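Local coordinates for protein synthesis inhibitor I (Hordeum vulgare, PDB 4FBC), which belongs to the plant ribosome-inactivating proteins, inhibitors of protein synthesis, and is modelled with adenosine monophosphate in a pocket, at residues S25-R36 and A177-A188; D96-P104 and A110-T118. The protein carries 3 engineered substitutions. All coordinates share one frame; numbering follows the deposited sequence.

Contact 1: residues S25-R36 and A177-A188; sequences SADYATFIAGIR and ATRFQTVSGFVA. With AMP (adenosine monophosphate), chain E.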
loop_
_atom_site.group_PDB
_atom_site.type_symbol
_atom_site.label_atom_id
_atom_site.label_comp_id
_atom_site.label_asym_id
_atom_site.label_seq_id
_atom_site.Cartn_x
_atom_site.Cartn_y
_atom_site.Cartn_z
ATOM N N SER A 25 -18.640 4.214 1.352
ATOM C CA SER A 25 -17.710 4.165 0.229
ATOM C C SER A 25 -17.009 5.504 0.055
ATOM O O SER A 25 -15.814 5.555 -0.246
ATOM C CB SER A 25 -18.460 3.799 -1.055
ATOM O OG SER A 25 -17.578 3.699 -2.153
ATOM N N ALA A 26 -17.747 6.596 0.243
ATOM C CA ALA A 26 -17.160 7.920 0.135
ATOM C C ALA A 26 -16.073 8.128 1.185
ATOM O O ALA A 26 -15.032 8.711 0.898
ATOM C CB ALA A 26 -18.230 8.992 0.267
ATOM N N ASP A 27 -16.337 7.678 2.408
ATOM C CA ASP A 27 -15.362 7.803 3.483
ATOM C C ASP A 27 -14.130 6.931 3.228
ATOM O O ASP A 27 -13.013 7.302 3.601
ATOM C CB ASP A 27 -15.989 7.450 4.840
ATOM C CG ASP A 27 -16.999 8.488 5.310
ATOM O OD1 ASP A 27 -17.178 9.505 4.612
ATOM O OD2 ASP A 27 -17.603 8.279 6.384
ATOM N N TYR A 28 -14.335 5.783 2.595
ATOM C CA TYR A 28 -13.195 4.944 2.220
ATOM C C TYR A 28 -12.310 5.661 1.202
ATOM O O TYR A 28 -11.089 5.702 1.343
ATOM C CB TYR A 28 -13.664 3.586 1.688
ATOM C CG TYR A 28 -12.542 2.759 1.093
ATOM C CD1 TYR A 28 -11.703 1.996 1.903
ATOM C CD2 TYR A 28 -12.321 2.746 -0.273
ATOM C CE1 TYR A 28 -10.676 1.223 1.352
ATOM C CE2 TYR A 28 -11.305 1.983 -0.831
ATOM C CZ TYR A 28 -10.482 1.237 -0.012
ATOM O OH TYR A 28 -9.478 0.487 -0.584
ATOM N N ALA A 29 -12.929 6.250 0.184
ATOM C CA ALA A 29 -12.187 6.994 -0.832
ATOM C C ALA A 29 -11.417 8.148 -0.201
ATOM O O ALA A 29 -10.267 8.409 -0.556
ATOM C CB ALA A 29 -13.134 7.508 -1.915
ATOM N N THR A 30 -12.062 8.842 0.733
ATOM C CA THR A 30 -11.435 9.951 1.451
ATOM C C THR A 30 -10.224 9.459 2.253
ATOM O O THR A 30 -9.162 10.094 2.257
ATOM C CB THR A 30 -12.445 10.620 2.399
ATOM O OG1 THR A 30 -13.469 11.245 1.617
ATOM C CG2 THR A 30 -11.776 11.668 3.263
ATOM N N PHE A 31 -10.402 8.322 2.912
ATOM C CA PHE A 31 -9.338 7.663 3.694
ATOM C C PHE A 31 -8.119 7.330 2.820
ATOM O O PHE A 31 -6.987 7.700 3.153
ATOM C CB PHE A 31 -9.956 6.433 4.389
ATOM C CG PHE A 31 -8.978 5.351 4.785
ATOM C CD1 PHE A 31 -8.130 5.510 5.877
ATOM C CD2 PHE A 31 -8.964 4.146 4.097
ATOM C CE1 PHE A 31 -7.245 4.481 6.244
ATOM C CE2 PHE A 31 -8.089 3.114 4.459
ATOM C CZ PHE A 31 -7.241 3.285 5.531
ATOM N N ILE A 32 -8.352 6.667 1.692
ATOM C CA ILE A 32 -7.264 6.340 0.756
ATOM C C ILE A 32 -6.581 7.588 0.201
ATOM O O ILE A 32 -5.349 7.666 0.161
ATOM C CB ILE A 32 -7.752 5.439 -0.399
ATOM C CG1 ILE A 32 -8.200 4.068 0.132
ATOM C CG2 ILE A 32 -6.657 5.290 -1.501
ATOM C CD1 ILE A 32 -7.092 3.298 0.913
ATOM N N ALA A 33 -7.365 8.574 -0.229
ATOM C CA ALA A 33 -6.775 9.794 -0.772
ATOM C C ALA A 33 -5.902 10.530 0.248
ATOM O O ALA A 33 -4.895 11.155 -0.105
ATOM C CB ALA A 33 -7.873 10.721 -1.317
ATOM N N GLY A 34 -6.286 10.448 1.513
ATOM C CA GLY A 34 -5.579 11.151 2.572
ATOM C C GLY A 34 -4.230 10.503 2.826
ATOM O O GLY A 34 -3.251 11.204 3.101
ATOM N N ILE A 35 -4.180 9.174 2.737
ATOM C CA ILE A 35 -2.902 8.447 2.810
ATOM C C ILE A 35 -1.965 8.894 1.685
ATOM O O ILE A 35 -0.800 9.229 1.932
ATOM C CB ILE A 35 -3.085 6.913 2.776
ATOM C CG1 ILE A 35 -3.890 6.457 3.999
ATOM C CG2 ILE A 35 -1.720 6.209 2.757
ATOM C CD1 ILE A 35 -4.280 4.997 4.008
ATOM N N ARG A 36 -2.461 8.906 0.447
ATOM C CA ARG A 36 -1.635 9.338 -0.671
ATOM C C ARG A 36 -1.122 10.749 -0.447
ATOM O O ARG A 36 0.044 11.041 -0.694
ATOM C CB ARG A 36 -2.434 9.306 -1.972
ATOM C CG ARG A 36 -2.896 7.932 -2.383
ATOM C CD ARG A 36 -3.884 8.067 -3.544
ATOM N NE ARG A 36 -4.359 6.762 -3.970
ATOM C CZ ARG A 36 -5.475 6.581 -4.663
ATOM N NH1 ARG A 36 -6.226 7.637 -4.997
ATOM N NH2 ARG A 36 -5.846 5.354 -4.998
ATOM N N ALA A 177 -4.592 -0.442 -2.660
ATOM C CA ALA A 177 -5.585 0.620 -2.856
ATOM C C ALA A 177 -4.912 1.993 -2.852
ATOM O O ALA A 177 -5.226 2.855 -3.672
ATOM C CB ALA A 177 -6.636 0.547 -1.773
ATOM N N THR A 178 -3.988 2.203 -1.922
ATOM C CA THR A 178 -3.232 3.460 -1.881
ATOM C C THR A 178 -2.407 3.640 -3.161
ATOM O O THR A 178 -2.400 4.715 -3.776
ATOM C CB THR A 178 -2.333 3.506 -0.624
ATOM O OG1 THR A 178 -3.154 3.505 0.556
ATOM C CG2 THR A 178 -1.460 4.742 -0.622
ATOM N N ARG A 179 -1.721 2.578 -3.583
ATOM C CA ARG A 179 -0.876 2.651 -4.769
ATOM C C ARG A 179 -1.624 2.885 -6.079
ATOM O O ARG A 179 -1.101 3.542 -6.978
ATOM C CB ARG A 179 -0.060 1.371 -4.906
ATOM C CG ARG A 179 1.068 1.257 -3.891
ATOM C CD ARG A 179 1.578 -0.168 -3.860
ATOM N NE ARG A 179 2.730 -0.321 -2.965
ATOM C CZ ARG A 179 3.027 -1.446 -2.323
ATOM N NH1 ARG A 179 2.258 -2.514 -2.473
ATOM N NH2 ARG A 179 4.103 -1.507 -1.542
ATOM N N PHE A 180 -2.831 2.338 -6.194
ATOM C CA PHE A 180 -3.543 2.311 -7.473
ATOM C C PHE A 180 -4.970 2.813 -7.386
ATOM O O PHE A 180 -5.751 2.321 -6.572
ATOM C CB PHE A 180 -3.584 0.882 -8.031
ATOM C CG PHE A 180 -2.237 0.315 -8.309
ATOM C CD1 PHE A 180 -1.525 0.719 -9.431
ATOM C CD2 PHE A 180 -1.670 -0.603 -7.438
ATOM C CE1 PHE A 180 -0.260 0.204 -9.680
ATOM C CE2 PHE A 180 -0.414 -1.117 -7.682
ATOM C CZ PHE A 180 0.285 -0.713 -8.806
ATOM N N GLN A 181 -5.303 3.777 -8.240
ATOM C CA GLN A 181 -6.680 4.288 -8.331
ATOM C C GLN A 181 -7.630 3.218 -8.845
ATOM O O GLN A 181 -8.831 3.242 -8.558
ATOM C CB GLN A 181 -6.745 5.513 -9.251
ATOM C CG GLN A 181 -5.827 6.663 -8.831
ATOM C CD GLN A 181 -6.236 7.975 -9.464
ATOM O OE1 GLN A 181 -7.302 8.512 -9.154
ATOM N NE2 GLN A 181 -5.403 8.497 -10.361
ATOM N N THR A 182 -7.099 2.289 -9.629
ATOM C CA THR A 182 -7.912 1.180 -10.127
ATOM C C THR A 182 -8.367 0.312 -8.955
ATOM O O THR A 182 -9.559 0.001 -8.818
ATOM C CB THR A 182 -7.125 0.323 -11.113
ATOM O OG1 THR A 182 -5.814 0.112 -10.581
ATOM C CG2 THR A 182 -7.021 1.009 -12.478
ATOM N N VAL A 183 -7.421 -0.072 -8.100
ATOM C CA VAL A 183 -7.739 -0.903 -6.943
ATOM C C VAL A 183 -8.624 -0.184 -5.913
ATOM O O VAL A 183 -9.570 -0.775 -5.390
ATOM C CB VAL A 183 -6.470 -1.453 -6.284
ATOM C CG1 VAL A 183 -6.812 -2.251 -5.026
ATOM C CG2 VAL A 183 -5.686 -2.318 -7.290
ATOM N N SER A 184 -8.338 1.086 -5.629
ATOM C CA SER A 184 -9.127 1.815 -4.632
ATOM C C SER A 184 -10.553 2.017 -5.139
ATOM O O SER A 184 -11.516 1.896 -4.373
ATOM C CB SER A 184 -8.471 3.151 -4.243
ATOM O OG SER A 184 -8.515 4.112 -5.293
ATOM N N GLY A 185 -10.683 2.301 -6.433
ATOM C CA GLY A 185 -11.994 2.452 -7.044
ATOM C C GLY A 185 -12.778 1.144 -7.022
ATOM O O GLY A 185 -13.988 1.140 -6.771
ATOM N N PHE A 186 -12.093 0.036 -7.303
ATOM C CA PHE A 186 -12.697 -1.303 -7.243
ATOM C C PHE A 186 -13.216 -1.636 -5.837
ATOM O O PHE A 186 -14.358 -2.095 -5.669
ATOM C CB PHE A 186 -11.686 -2.360 -7.723
ATOM C CG PHE A 186 -12.141 -3.796 -7.521
ATOM C CD1 PHE A 186 -12.939 -4.425 -8.466
ATOM C CD2 PHE A 186 -11.738 -4.514 -6.398
ATOM C CE1 PHE A 186 -13.352 -5.751 -8.286
ATOM C CE2 PHE A 186 -12.152 -5.839 -6.204
ATOM C CZ PHE A 186 -12.955 -6.455 -7.149
ATOM N N VAL A 187 -12.388 -1.400 -4.825
ATOM C CA VAL A 187 -12.809 -1.625 -3.451
ATOM C C VAL A 187 -13.952 -0.679 -3.053
ATOM O O VAL A 187 -14.902 -1.092 -2.390
ATOM C CB VAL A 187 -11.639 -1.485 -2.465
ATOM C CG1 VAL A 187 -12.140 -1.573 -1.031
ATOM C CG2 VAL A 187 -10.589 -2.568 -2.739
ATOM N N ALA A 188 -13.866 0.583 -3.467
ATOM C CA ALA A 188 -14.918 1.550 -3.149
ATOM C C ALA A 188 -16.233 1.068 -3.746
ATOM O O ALA A 188 -17.303 1.299 -3.179
ATOM C CB ALA A 188 -14.561 2.936 -3.704
HETATM P P AMP E . 10.385 -6.912 -3.871
HETATM O O1P AMP E . 10.174 -8.283 -3.260
HETATM O O2P AMP E . 11.126 -6.820 -5.189
HETATM O O3P AMP E . 11.046 -6.000 -2.857
HETATM O "O5'" AMP E . 8.981 -6.163 -3.993
HETATM C "C5'" AMP E . 8.265 -6.132 -5.221
HETATM C "C4'" AMP E . 6.909 -5.494 -5.045
HETATM O "O4'" AMP E . 6.077 -6.345 -4.213
HETATM C "C3'" AMP E . 6.899 -4.146 -4.331
HETATM O "O3'" AMP E . 7.207 -3.058 -5.191
HETATM C "C2'" AMP E . 5.496 -4.083 -3.739
HETATM O "O2'" AMP E . 4.551 -3.692 -4.735
HETATM C "C1'" AMP E . 5.250 -5.556 -3.383
HETATM N N9 AMP E . 5.573 -5.863 -1.969
HETATM C C8 AMP E . 6.581 -6.658 -1.538
HETATM N N7 AMP E . 6.606 -6.753 -0.182
HETATM C C5 AMP E . 5.580 -6.008 0.287
HETATM C C6 AMP E . 5.019 -5.673 1.623
HETATM N N6 AMP E . 5.582 -6.166 2.760
HETATM N N1 AMP E . 3.926 -4.863 1.666
HETATM C C2 AMP E . 3.364 -4.363 0.543
HETATM N N3 AMP E . 3.815 -4.630 -0.699
HETATM C C4 AMP E . 4.897 -5.436 -0.892
HETATM O O HOH W 1 -8.518 7.473 -6.627
#
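At the break between helices 157-179 and 181-190, R36 of helix 25-39 plants its guanidinium among backbone carbonyls. NE donates to T178 O at 2.8 Å, with the acceptor close to the guanidinium plane. NH2 is shared: it bonds to A177 O at 2.9 Å and to S184 OG at 3.0 Å, both tilted from that plane. The aliphatic chain is extended from CG to NE and slides past T178 in the opposite direction. I32 CG2 lies over one guanidinium face, while NH1 donates to a water, which in turn donates to Q181 OE1. A177 O and T178 O belong to the last turn of helix 157-179, so an arginine suits the site, and the helix end would probably favour its positive charge.

Helix 25-36 runs nearly antiparallel to 181-188, at 157°. In this ribosome-inactivating fold, helix 25-39, whose F31 and I35 rest on strand 64-70, is thus joined to helices 157-179 and 181-190. Y28 enters as a knob among A177, S184, V187 and A188. With CG anti to the backbone N (chi1 171°), its ring lies across V187 at about a right angle, CZ 3.4 Å from V187 CG1, and S184 O meets the ring edge. The hydroxyl is bonded to M173 O, so a tyrosine fills a mostly apolar hole and still satisfies its polar end.

I35 CG2 touches T178 CG2 at 3.7 Å, and T178 OG1 turns back to V174 O. Small S25 and A188 let the helices come close: S25 OG donates to A188 O at 2.6 Å, from above the carbonyl plane. R179 CB is directed away from helix 25-39, and NH1 donates to adenosine monophosphate N3 at 3.2 Å, with E176 its salt-bridge partner and W214 in cation-pi contact.

Contact 2: residues D96-P104 and A110-T118; sequences DGTWWELTP and ATYVGFGGT. With AMP (adenosine monophosphate), chain E.
T111 is gripped at both its backbone polar atoms by the neighbours of W100: its N donates to W99 O at 2.8 Å, and its O accepts from E101 N at 3.0 Å. The O of that same E101 takes V113 N at 3.0 Å. Such alternation marks a parallel pair, here W100 with T111 and E101 with Y112, by which 111-112 is added as an outermost strand of the six-stranded mixed sheet.

Beyond the strands direct backbone hydrogen bonds give way to water, though L102 and G116 stay close. L102 O accepts from two waters, each at 2.9 Å; one also receives G117 N, the other is also hydrogen-bonded with Y112 OH (3.1 Å). G116 CA adds a weaker C-H contact to L102 O. G117 lines the pocket of adenosine monophosphate, close to its base.

E101 CG lies between the backbone N and the carbonyl carbon (chi1 62°), and the chain extends beyond it, bringing CD against A110 CB and the carboxylate to two loop amides: OE1 is satisfied by I107 N and OE2 by G105 N, so glutamate fits. On the face carrying W100 and T111, the indole NE1 bonds to S94 OG, and T111 CG2 lies 3.6 Å from W100 CZ3.

P104 CG sits over the middle of the Y112 ring in a CH-pi contact, 3.6 Å from the centroid and 8° off the normal, with G114 N above the opposite face. L102 CD2 meets V113 CG1 and F115 CE1, branched and aromatic groups filling the buried side. Before the strand, D96 OD1 accepts T98 N at 3.2 Å in an Asx turn.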
loop_
_atom_site.group_PDB
_atom_site.type_symbol
_atom_site.label_atom_id
_atom_site.label_comp_id
_atom_site.label_asym_id
_atom_site.label_seq_id
_atom_site.Cartn_x
_atom_site.Cartn_y
_atom_site.Cartn_z
ATOM N N ASP A 96 -3.950 -7.464 22.574
ATOM C CA ASP A 96 -3.184 -7.645 23.811
ATOM C C ASP A 96 -1.902 -6.815 23.813
ATOM O O ASP A 96 -1.097 -6.902 24.742
ATOM C CB ASP A 96 -2.865 -9.126 24.049
ATOM C CG ASP A 96 -1.897 -9.697 23.023
ATOM O OD1 ASP A 96 -1.714 -9.090 21.948
ATOM O OD2 ASP A 96 -1.319 -10.768 23.292
ATOM N N GLY A 97 -1.708 -6.021 22.762
ATOM C CA GLY A 97 -0.568 -5.123 22.686
ATOM C C GLY A 97 0.641 -5.678 21.951
ATOM O O GLY A 97 1.652 -4.995 21.804
ATOM N N THR A 98 0.536 -6.915 21.477
ATOM C CA THR A 98 1.654 -7.562 20.792
ATOM C C THR A 98 1.835 -7.031 19.370
ATOM O O THR A 98 0.900 -7.064 18.567
ATOM C CB THR A 98 1.464 -9.092 20.720
ATOM O OG1 THR A 98 1.354 -9.630 22.043
ATOM C CG2 THR A 98 2.642 -9.738 20.024
ATOM N N TRP A 99 3.037 -6.548 19.061
ATOM C CA TRP A 99 3.406 -6.244 17.678
ATOM C C TRP A 99 3.868 -7.511 16.968
ATOM O O TRP A 99 4.786 -8.205 17.435
ATOM C CB TRP A 99 4.507 -5.181 17.624
ATOM C CG TRP A 99 3.997 -3.763 17.678
ATOM C CD1 TRP A 99 4.053 -2.908 18.740
ATOM C CD2 TRP A 99 3.353 -3.040 16.615
ATOM N NE1 TRP A 99 3.480 -1.699 18.407
ATOM C CE2 TRP A 99 3.050 -1.754 17.107
ATOM C CE3 TRP A 99 3.013 -3.356 15.297
ATOM C CZ2 TRP A 99 2.415 -0.785 16.321
ATOM C CZ3 TRP A 99 2.378 -2.400 14.523
ATOM C CH2 TRP A 99 2.090 -1.126 15.036
ATOM N N TRP A 100 3.212 -7.817 15.854
ATOM C CA TRP A 100 3.581 -8.941 15.011
ATOM C C TRP A 100 4.295 -8.396 13.786
ATOM O O TRP A 100 3.922 -7.348 13.264
ATOM C CB TRP A 100 2.334 -9.724 14.598
ATOM C CG TRP A 100 1.569 -10.239 15.772
ATOM C CD1 TRP A 100 0.574 -9.597 16.454
ATOM C CD2 TRP A 100 1.742 -11.507 16.413
ATOM N NE1 TRP A 100 0.113 -10.394 17.478
ATOM C CE2 TRP A 100 0.819 -11.568 17.475
ATOM C CE3 TRP A 100 2.596 -12.592 16.195
ATOM C CZ2 TRP A 100 0.723 -12.677 18.317
ATOM C CZ3 TRP A 100 2.494 -13.692 17.026
ATOM C CH2 TRP A 100 1.564 -13.728 18.073
ATOM N N GLU A 101 5.338 -9.088 13.343
ATOM C CA GLU A 101 6.089 -8.645 12.173
ATOM C C GLU A 101 6.104 -9.696 11.065
ATOM O O GLU A 101 5.945 -10.895 11.316
ATOM C CB GLU A 101 7.513 -8.259 12.556
ATOM C CG GLU A 101 8.321 -9.400 13.140
ATOM C CD GLU A 101 9.689 -8.944 13.609
ATOM O OE1 GLU A 101 10.084 -7.792 13.293
ATOM O OE2 GLU A 101 10.369 -9.747 14.279
ATOM N N LEU A 102 6.303 -9.226 9.837
ATOM C CA LEU A 102 6.279 -10.078 8.657
ATOM C C LEU A 102 7.689 -10.356 8.156
ATOM O O LEU A 102 7.882 -11.043 7.142
ATOM C CB LEU A 102 5.452 -9.419 7.552
ATOM C CG LEU A 102 3.970 -9.342 7.897
ATOM C CD1 LEU A 102 3.268 -8.299 7.034
ATOM C CD2 LEU A 102 3.343 -10.709 7.688
ATOM N N THR A 103 8.667 -9.816 8.877
ATOM C CA THR A 103 10.080 -10.048 8.589
ATOM C C THR A 103 10.783 -10.303 9.919
ATOM O O THR A 103 10.711 -9.470 10.817
ATOM C CB THR A 103 10.722 -8.817 7.914
ATOM O OG1 THR A 103 10.040 -8.516 6.684
ATOM C CG2 THR A 103 12.195 -9.077 7.616
ATOM N N PRO A 104 11.446 -11.463 10.059
ATOM C CA PRO A 104 12.096 -11.781 11.340
ATOM C C PRO A 104 13.214 -10.786 11.652
ATOM O O PRO A 104 14.059 -10.532 10.789
ATOM C CB PRO A 104 12.679 -13.180 11.104
ATOM C CG PRO A 104 11.877 -13.753 9.940
ATOM C CD PRO A 104 11.572 -12.555 9.078
ATOM N N ALA A 110 9.146 -6.964 18.397
ATOM C CA ALA A 110 8.041 -7.628 17.713
ATOM C C ALA A 110 8.173 -9.149 17.689
ATOM O O ALA A 110 9.261 -9.698 17.880
ATOM C CB ALA A 110 7.900 -7.083 16.295
ATOM N N THR A 111 7.057 -9.825 17.440
ATOM C CA THR A 111 7.025 -11.284 17.359
ATOM C C THR A 111 6.737 -11.695 15.918
ATOM O O THR A 111 5.737 -11.269 15.335
ATOM C CB THR A 111 5.929 -11.851 18.289
ATOM O OG1 THR A 111 6.210 -11.472 19.643
ATOM C CG2 THR A 111 5.852 -13.374 18.197
ATOM N N TYR A 112 7.609 -12.511 15.332
ATOM C CA TYR A 112 7.425 -12.946 13.949
ATOM C C TYR A 112 6.160 -13.785 13.812
ATOM O O TYR A 112 5.942 -14.729 14.584
ATOM C CB TYR A 112 8.652 -13.718 13.450
ATOM C CG TYR A 112 8.557 -14.165 12.006
ATOM C CD1 TYR A 112 8.332 -13.243 10.985
ATOM C CD2 TYR A 112 8.704 -15.505 11.662
ATOM C CE1 TYR A 112 8.244 -13.643 9.668
ATOM C CE2 TYR A 112 8.623 -15.919 10.343
ATOM C CZ TYR A 112 8.391 -14.979 9.349
ATOM O OH TYR A 112 8.311 -15.373 8.034
ATOM N N VAL A 113 5.317 -13.436 12.838
ATOM C CA VAL A 113 4.013 -14.083 12.694
ATOM C C VAL A 113 4.069 -15.503 12.108
ATOM O O VAL A 113 3.105 -16.278 12.231
ATOM C CB VAL A 113 3.036 -13.193 11.877
ATOM C CG1 VAL A 113 3.404 -13.201 10.406
ATOM C CG2 VAL A 113 1.592 -13.650 12.077
ATOM N N GLY A 114 5.192 -15.852 11.486
ATOM C CA GLY A 114 5.360 -17.184 10.928
ATOM C C GLY A 114 5.459 -17.257 9.413
ATOM O O GLY A 114 5.739 -18.324 8.853
ATOM N N PHE A 115 5.244 -16.120 8.749
ATOM C CA PHE A 115 5.295 -16.049 7.285
ATOM C C PHE A 115 5.614 -14.618 6.850
ATOM O O PHE A 115 5.491 -13.684 7.652
ATOM C CB PHE A 115 3.966 -16.513 6.668
ATOM C CG PHE A 115 2.761 -15.816 7.238
ATOM C CD1 PHE A 115 2.368 -14.574 6.754
ATOM C CD2 PHE A 115 2.027 -16.400 8.261
ATOM C CE1 PHE A 115 1.268 -13.927 7.288
ATOM C CE2 PHE A 115 0.928 -15.764 8.797
ATOM C CZ PHE A 115 0.544 -14.525 8.311
ATOM N N GLY A 116 6.023 -14.452 5.593
ATOM C CA GLY A 116 6.440 -13.159 5.075
ATOM C C GLY A 116 5.325 -12.364 4.413
ATOM O O GLY A 116 4.183 -12.831 4.340
ATOM N N GLY A 117 5.657 -11.179 3.907
ATOM C CA GLY A 117 4.645 -10.271 3.389
ATOM C C GLY A 117 4.546 -10.140 1.879
ATOM O O GLY A 117 3.822 -9.278 1.379
ATOM N N THR A 118 5.261 -10.979 1.136
ATOM C CA THR A 118 5.134 -10.955 -0.322
ATOM C C THR A 118 3.977 -11.859 -0.721
ATOM O O THR A 118 3.609 -12.760 0.030
ATOM C CB THR A 118 6.424 -11.422 -1.043
ATOM O OG1 THR A 118 6.569 -12.838 -0.910
ATOM C CG2 THR A 118 7.651 -10.723 -0.472
HETATM P P AMP E . 10.385 -6.912 -3.871
HETATM O O1P AMP E . 10.174 -8.283 -3.260
HETATM O O2P AMP E . 11.126 -6.820 -5.189
HETATM O O3P AMP E . 11.046 -6.000 -2.857
HETATM O "O5'" AMP E . 8.981 -6.163 -3.993
HETATM C "C5'" AMP E . 8.265 -6.132 -5.221
HETATM C "C4'" AMP E . 6.909 -5.494 -5.045
HETATM O "O4'" AMP E . 6.077 -6.345 -4.213
HETATM C "C3'" AMP E . 6.899 -4.146 -4.331
HETATM O "O3'" AMP E . 7.207 -3.058 -5.191
HETATM C "C2'" AMP E . 5.496 -4.083 -3.739
HETATM O "O2'" AMP E . 4.551 -3.692 -4.735
HETATM C "C1'" AMP E . 5.250 -5.556 -3.383
HETATM N N9 AMP E . 5.573 -5.863 -1.969
HETATM C C8 AMP E . 6.581 -6.658 -1.538
HETATM N N7 AMP E . 6.606 -6.753 -0.182
HETATM C C5 AMP E . 5.580 -6.008 0.287
HETATM C C6 AMP E . 5.019 -5.673 1.623
HETATM N N6 AMP E . 5.582 -6.166 2.760
HETATM N N1 AMP E . 3.926 -4.863 1.666
HETATM C C2 AMP E . 3.364 -4.363 0.543
HETATM N N3 AMP E . 3.815 -4.630 -0.699
HETATM C C4 AMP E . 4.897 -5.436 -0.892
HETATM O O HOH W 2 8.302 -10.078 4.463
HETATM O O HOH W 3 9.616 -13.244 6.224
#

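How the contacts relate
From the N terminus the chain leaves strand 16-20 and enters helix 25-39, the first half of contact 1. It then builds the rest of the mixed sheet, and within that stretch contact 2 closes a short loop, with five residues between 96-104 and 110-118. Helix 136-147 follows, then helix 157-179, whose end, with the start of 181-190, returns to the first helix, closing a loop of 140 intervening residues in which contact 2 is nested. Contact 1 thus ties helices distant in sequence, while contact 2 completes a sheet edge. Their centres lie 26 Å apart, yet R179 and G117, one from each, both line the adenosine monophosphate pocket.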